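Local atomic coordinates of C protein alpha-antigen (Streptococcus agalactiae, PDB entry 1YWM), a protein that is a surface protein of group B Streptococcus, anchored to the cell-wall peptidoglycan, that may play a role in both virulence and immunity. Residues A[33-37]-A[161-165]; A[129-133]-A[178-182]. All coordinates share one frame; numbering follows the deposited sequence.

The chain is the N-terminal domain of the alpha C protein, in which a fibronectin-like beta sandwich is followed by an antiparallel three-helix bundle. Contact 1 lies where the two parts meet: it sets the turn leading into strand 36-37 of the sandwich against the C-terminal end of helix 144-163. Contact 2 lies within the bundle, between helix 124-137 and helix 168-182. Along the chain the segments alternate, in the order 33-37, 129-133, 161-165 and 178-182. The centres of the contacts are about 22 Å apart, yet Ile-161 of contact 1 packs on Ile-130 of contact 2, so the apolar packing of the bundle reaches Ile-161, near the junction with the sandwich.

Contact 1: A[33-37]-A[161-165]; sequences TKNIQ and IDNNP
Lys-34 reaches from the turn before strand 36-37 to the last turn of helix 144-163, while Pro-165, just past that helix, lies against the backbone of the turn. Here the beta sandwich meets the three-helix bundle. The close part is built round the proline ring: Pro-165 CB lies 3.3 Å from Lys-34 O and Pro-165 CD 3.4 Å from Thr-33 O, so two carbonyl oxygens face ring carbons. The side chain of Gln-37 crosses the proline obliquely and brings Gln-37 NE2 to 3.5 Å from Pro-165 CG. Tyr-42 of strand 40-44 also touches both Gln-37 and Pro-165.

With CG anti to the backbone N (chi1 -179°) and bends at chi2 and chi4, the lysine chain runs alongside the helix end. Lys-34 CE lies 3.3 Å from Ile-161 O, and Lys-34 NZ donates a 3.1 Å hydrogen bond to Asp-162 O, approaching from above the carbonyl plane, with a C=O...N angle of 112°. The carboxylate of Asp-162 turns away to Arg-127 and Lys-158.

The side chain of Thr-33 and the exposed Asn-163 form the looser edge. A water donates to Asn-163 O at 2.8 Å and makes only a weak link to Thr-33 OG1. A lysine ammonium beside the carbonyls of a helix C-terminus would be expected to interact favourably with the negative end of the helix dipole.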
loop_
_atom_site.group_PDB
_atom_site.type_symbol
_atom_site.label_atom_id
_atom_site.label_comp_id
_atom_site.label_asym_id
_atom_site.label_seq_id
_atom_site.Cartn_x
_atom_site.Cartn_y
_atom_site.Cartn_z
ATOM N N THR A 33 -8.839 -0.915 5.914
ATOM C CA THR A 33 -7.560 -0.848 6.612
ATOM C C THR A 33 -6.329 -0.944 5.717
ATOM O O THR A 33 -5.259 -0.439 6.116
ATOM C CB THR A 33 -7.464 -1.881 7.761
ATOM O OG1 THR A 33 -7.882 -3.165 7.288
ATOM C CG2 THR A 33 -8.437 -1.528 8.866
ATOM N N LYS A 34 -6.447 -1.553 4.533
ATOM C CA LYS A 34 -5.303 -1.488 3.606
ATOM C C LYS A 34 -4.907 -0.023 3.259
ATOM O O LYS A 34 -3.724 0.278 3.052
ATOM C CB LYS A 34 -5.559 -2.303 2.334
ATOM C CG LYS A 34 -4.417 -2.303 1.355
ATOM C CD LYS A 34 -3.122 -2.899 1.954
ATOM C CE LYS A 34 -1.985 -2.948 0.921
ATOM N NZ LYS A 34 -2.247 -3.900 -0.242
ATOM N N ASN A 35 -5.890 0.880 3.212
ATOM C CA ASN A 35 -5.669 2.239 2.730
ATOM C C ASN A 35 -5.831 3.373 3.750
ATOM O O ASN A 35 -5.346 4.470 3.518
ATOM C CB ASN A 35 -6.562 2.505 1.503
ATOM C CG ASN A 35 -6.269 1.555 0.368
ATOM O OD1 ASN A 35 -7.027 0.602 0.139
ATOM N ND2 ASN A 35 -5.153 1.788 -0.342
ATOM N N ILE A 36 -6.550 3.105 4.836
ATOM C CA ILE A 36 -6.848 4.092 5.870
ATOM C C ILE A 36 -6.298 3.590 7.205
ATOM O O ILE A 36 -6.686 2.509 7.685
ATOM C CB ILE A 36 -8.397 4.322 5.991
ATOM C CG1 ILE A 36 -9.026 4.677 4.634
ATOM C CG2 ILE A 36 -8.695 5.382 7.030
ATOM C CD1 ILE A 36 -8.479 5.986 3.957
ATOM N N GLN A 37 -5.365 4.348 7.769
ATOM C CA GLN A 37 -4.829 4.081 9.099
ATOM C C GLN A 37 -4.610 5.387 9.841
ATOM O O GLN A 37 -4.044 6.330 9.276
ATOM C CB GLN A 37 -3.489 3.363 8.991
ATOM C CG GLN A 37 -2.991 2.792 10.306
ATOM C CD GLN A 37 -1.710 2.029 10.116
ATOM O OE1 GLN A 37 -0.643 2.494 10.507
ATOM N NE2 GLN A 37 -1.803 0.867 9.490
ATOM N N ILE A 161 2.584 -6.874 3.567
ATOM C CA ILE A 161 2.375 -5.863 2.544
ATOM C C ILE A 161 1.033 -6.046 1.834
ATOM O O ILE A 161 0.500 -5.080 1.282
ATOM C CB ILE A 161 3.558 -5.740 1.558
ATOM C CG1 ILE A 161 3.768 -7.036 0.738
ATOM C CG2 ILE A 161 4.850 -5.259 2.315
ATOM C CD1 ILE A 161 4.848 -6.887 -0.376
ATOM N N ASP A 162 0.476 -7.257 1.865
ATOM C CA ASP A 162 -0.832 -7.474 1.239
ATOM C C ASP A 162 -1.904 -6.805 2.082
ATOM O O ASP A 162 -2.909 -6.324 1.572
ATOM C CB ASP A 162 -1.162 -8.972 1.101
ATOM C CG ASP A 162 -0.465 -9.614 -0.079
ATOM O OD1 ASP A 162 -0.455 -10.866 -0.168
ATOM O OD2 ASP A 162 0.089 -8.950 -0.971
ATOM N N ASN A 163 -1.697 -6.812 3.375
ATOM C CA ASN A 163 -2.748 -6.385 4.308
ATOM C C ASN A 163 -2.598 -4.980 4.870
ATOM O O ASN A 163 -3.589 -4.342 5.213
ATOM C CB ASN A 163 -2.868 -7.405 5.441
ATOM C CG ASN A 163 -3.444 -8.749 4.951
ATOM O OD1 ASN A 163 -4.244 -8.787 4.021
ATOM N ND2 ASN A 163 -3.055 -9.835 5.595
ATOM N N ASN A 164 -1.368 -4.490 4.947
ATOM C CA ASN A 164 -1.075 -3.317 5.782
ATOM C C ASN A 164 -0.364 -2.246 4.978
ATOM O O ASN A 164 0.530 -2.544 4.170
ATOM C CB ASN A 164 -0.227 -3.692 7.023
ATOM C CG ASN A 164 -0.847 -4.778 7.869
ATOM O OD1 ASN A 164 -2.019 -4.713 8.261
ATOM N ND2 ASN A 164 -0.035 -5.791 8.204
ATOM N N PRO A 165 -0.768 -0.985 5.155
ATOM C CA PRO A 165 -0.121 0.110 4.427
ATOM C C PRO A 165 1.283 0.369 4.962
ATOM O O PRO A 165 1.519 0.166 6.150
ATOM C CB PRO A 165 -1.032 1.323 4.711
ATOM C CG PRO A 165 -1.681 0.996 6.044
ATOM C CD PRO A 165 -1.843 -0.515 6.055
HETATM O O HOH W 1 -6.210 -5.209 5.304
#

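Contact 2: A[129-133]-A[178-182]. With GOL (glycerol), chain D.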
loop_
_atom_site.group_PDB
_atom_site.type_symbol
_atom_site.label_atom_id
_atom_site.label_comp_id
_atom_site.label_asym_id
_atom_site.label_seq_id
_atom_site.Cartn_x
_atom_site.Cartn_y
_atom_site.Cartn_z
ATOM N N LYS A 129 11.231 -8.874 -6.116
ATOM C CA LYS A 129 12.328 -9.473 -5.347
ATOM C C LYS A 129 11.872 -10.715 -4.581
ATOM O O LYS A 129 12.567 -11.753 -4.540
ATOM C CB LYS A 129 12.960 -8.451 -4.394
ATOM C CG LYS A 129 14.273 -8.894 -3.785
ATOM C CD LYS A 129 15.348 -9.094 -4.885
ATOM C CE LYS A 129 16.749 -9.274 -4.325
ATOM N NZ LYS A 129 16.818 -10.345 -3.281
ATOM N N ILE A 130 10.728 -10.605 -3.927
ATOM C CA ILE A 130 10.191 -11.736 -3.211
ATOM C C ILE A 130 9.977 -12.932 -4.132
ATOM O O ILE A 130 10.312 -14.064 -3.758
ATOM C CB ILE A 130 8.871 -11.373 -2.472
ATOM C CG1 ILE A 130 9.159 -10.490 -1.248
ATOM C CG2 ILE A 130 8.136 -12.687 -2.059
ATOM C CD1 ILE A 130 7.861 -9.829 -0.639
ATOM N N GLU A 131 9.430 -12.700 -5.331
ATOM C CA GLU A 131 9.177 -13.821 -6.262
ATOM C C GLU A 131 10.491 -14.411 -6.773
ATOM O O GLU A 131 10.587 -15.620 -6.973
ATOM C CB GLU A 131 8.288 -13.393 -7.455
ATOM C CG GLU A 131 6.821 -13.116 -7.062
ATOM C CD GLU A 131 6.211 -14.218 -6.193
ATOM O OE1 GLU A 131 5.675 -13.906 -5.082
ATOM O OE2 GLU A 131 6.280 -15.402 -6.622
ATOM N N GLU A 132 11.500 -13.569 -6.944
ATOM C CA GLU A 132 12.820 -14.058 -7.388
ATOM C C GLU A 132 13.470 -14.963 -6.332
ATOM O O GLU A 132 14.026 -16.037 -6.670
ATOM C CB GLU A 132 13.724 -12.896 -7.757
ATOM C CG GLU A 132 13.184 -12.108 -8.957
ATOM C CD GLU A 132 13.829 -10.746 -9.136
ATOM O OE1 GLU A 132 13.526 -10.096 -10.151
ATOM O OE2 GLU A 132 14.612 -10.306 -8.257
ATOM N N VAL A 133 13.374 -14.572 -5.061
ATOM C CA VAL A 133 13.947 -15.395 -3.977
ATOM C C VAL A 133 13.127 -16.675 -3.819
ATOM O O VAL A 133 13.675 -17.747 -3.571
ATOM C CB VAL A 133 14.062 -14.616 -2.644
ATOM C CG1 VAL A 133 14.573 -15.509 -1.487
ATOM C CG2 VAL A 133 14.954 -13.373 -2.831
ATOM N N VAL A 178 14.620 -9.137 2.636
ATOM C CA VAL A 178 14.426 -10.220 1.655
ATOM C C VAL A 178 15.795 -10.662 1.133
ATOM O O VAL A 178 16.056 -11.861 0.983
ATOM C CB VAL A 178 13.481 -9.788 0.505
ATOM C CG1 VAL A 178 13.495 -10.808 -0.680
ATOM C CG2 VAL A 178 12.020 -9.675 1.040
ATOM N N ASN A 179 16.671 -9.696 0.842
ATOM C CA ASN A 179 18.036 -10.021 0.416
ATOM C C ASN A 179 18.774 -10.842 1.456
ATOM O O ASN A 179 19.518 -11.789 1.101
ATOM C CB ASN A 179 18.857 -8.752 0.185
ATOM C CG ASN A 179 18.305 -7.884 -0.900
ATOM O OD1 ASN A 179 17.624 -8.359 -1.800
ATOM N ND2 ASN A 179 18.613 -6.582 -0.834
ATOM N N GLU A 180 18.600 -10.460 2.727
ATOM C CA GLU A 180 19.185 -11.178 3.855
ATOM C C GLU A 180 18.620 -12.588 4.049
ATOM O O GLU A 180 19.387 -13.537 4.301
ATOM C CB GLU A 180 19.064 -10.367 5.160
ATOM C CG GLU A 180 19.992 -9.152 5.188
ATOM C CD GLU A 180 21.472 -9.546 5.040
ATOM O OE1 GLU A 180 21.909 -10.481 5.756
ATOM O OE2 GLU A 180 22.181 -8.943 4.202
ATOM N N LEU A 181 17.297 -12.731 3.953
ATOM C CA LEU A 181 16.668 -14.062 3.972
ATOM C C LEU A 181 17.264 -15.013 2.917
ATOM O O LEU A 181 17.514 -16.200 3.188
ATOM C CB LEU A 181 15.136 -13.971 3.755
ATOM C CG LEU A 181 14.281 -13.570 4.976
ATOM C CD1 LEU A 181 12.871 -13.093 4.498
ATOM C CD2 LEU A 181 14.170 -14.724 5.970
ATOM N N GLU A 182 17.471 -14.506 1.717
ATOM C CA GLU A 182 18.003 -15.334 0.631
ATOM C C GLU A 182 19.371 -15.901 0.994
ATOM O O GLU A 182 19.707 -17.013 0.621
ATOM C CB GLU A 182 18.070 -14.543 -0.674
ATOM C CG GLU A 182 18.487 -15.403 -1.872
ATOM C CD GLU A 182 18.364 -14.673 -3.188
ATOM O OE1 GLU A 182 17.788 -15.242 -4.152
ATOM O OE2 GLU A 182 18.834 -13.529 -3.236
HETATM C C1 GOL D . 17.714 -14.360 -7.411
HETATM O O1 GOL D . 18.980 -14.639 -6.863
HETATM C C2 GOL D . 17.433 -12.867 -7.329
HETATM O O2 GOL D . 18.600 -12.120 -7.616
HETATM C C3 GOL D . 16.933 -12.579 -5.923
HETATM O O3 GOL D . 17.945 -11.940 -5.173
#
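Lys-129 and Glu-182 are bridged by a glycerol, probably from the crystallisation liquor, between the first and third helices of the antiparallel three-helix bundle, whose segments here run parallel; helix 144-163 comes between them in the chain. Lys-129 NZ donates to glycerol O3 at 2.7 Å, and O3 in turn donates to Glu-182 OE2, also at 2.7 Å. The direct salt bridge is long, 3.8 Å from Lys-129 NZ to Glu-182 OE2. Glycerol O1 donates to Glu-182 OE1, which also accepts from Asn-136. A further bond from Lys-129 NZ to Asn-179 OD1 is doubtful, the oxygen being less surely placed.

Lys-129 CG packs 3.7 Å from Val-178 CG1, the two side chains running past each other in opposite directions; bends at chi2 and chi4 then turn the ammonium toward Asn-179. The segment axes are 10.1 Å apart and 5° from parallel. Between them, Val-178 offers CG1 to Val-133 CG2 and CG2 to Ile-130 CG1. Helix 144-163 covers this apolar layer, with Ile-157 touching Ile-130 and Val-178, and Val-150 and Leu-154 touching Val-133. The extended chain of Glu-182 rests on both methyls of Val-133: Glu-182 CB lies 3.7 Å from Val-133 CG1, and Glu-182 OE1 3.6 Å from Val-133 CG2.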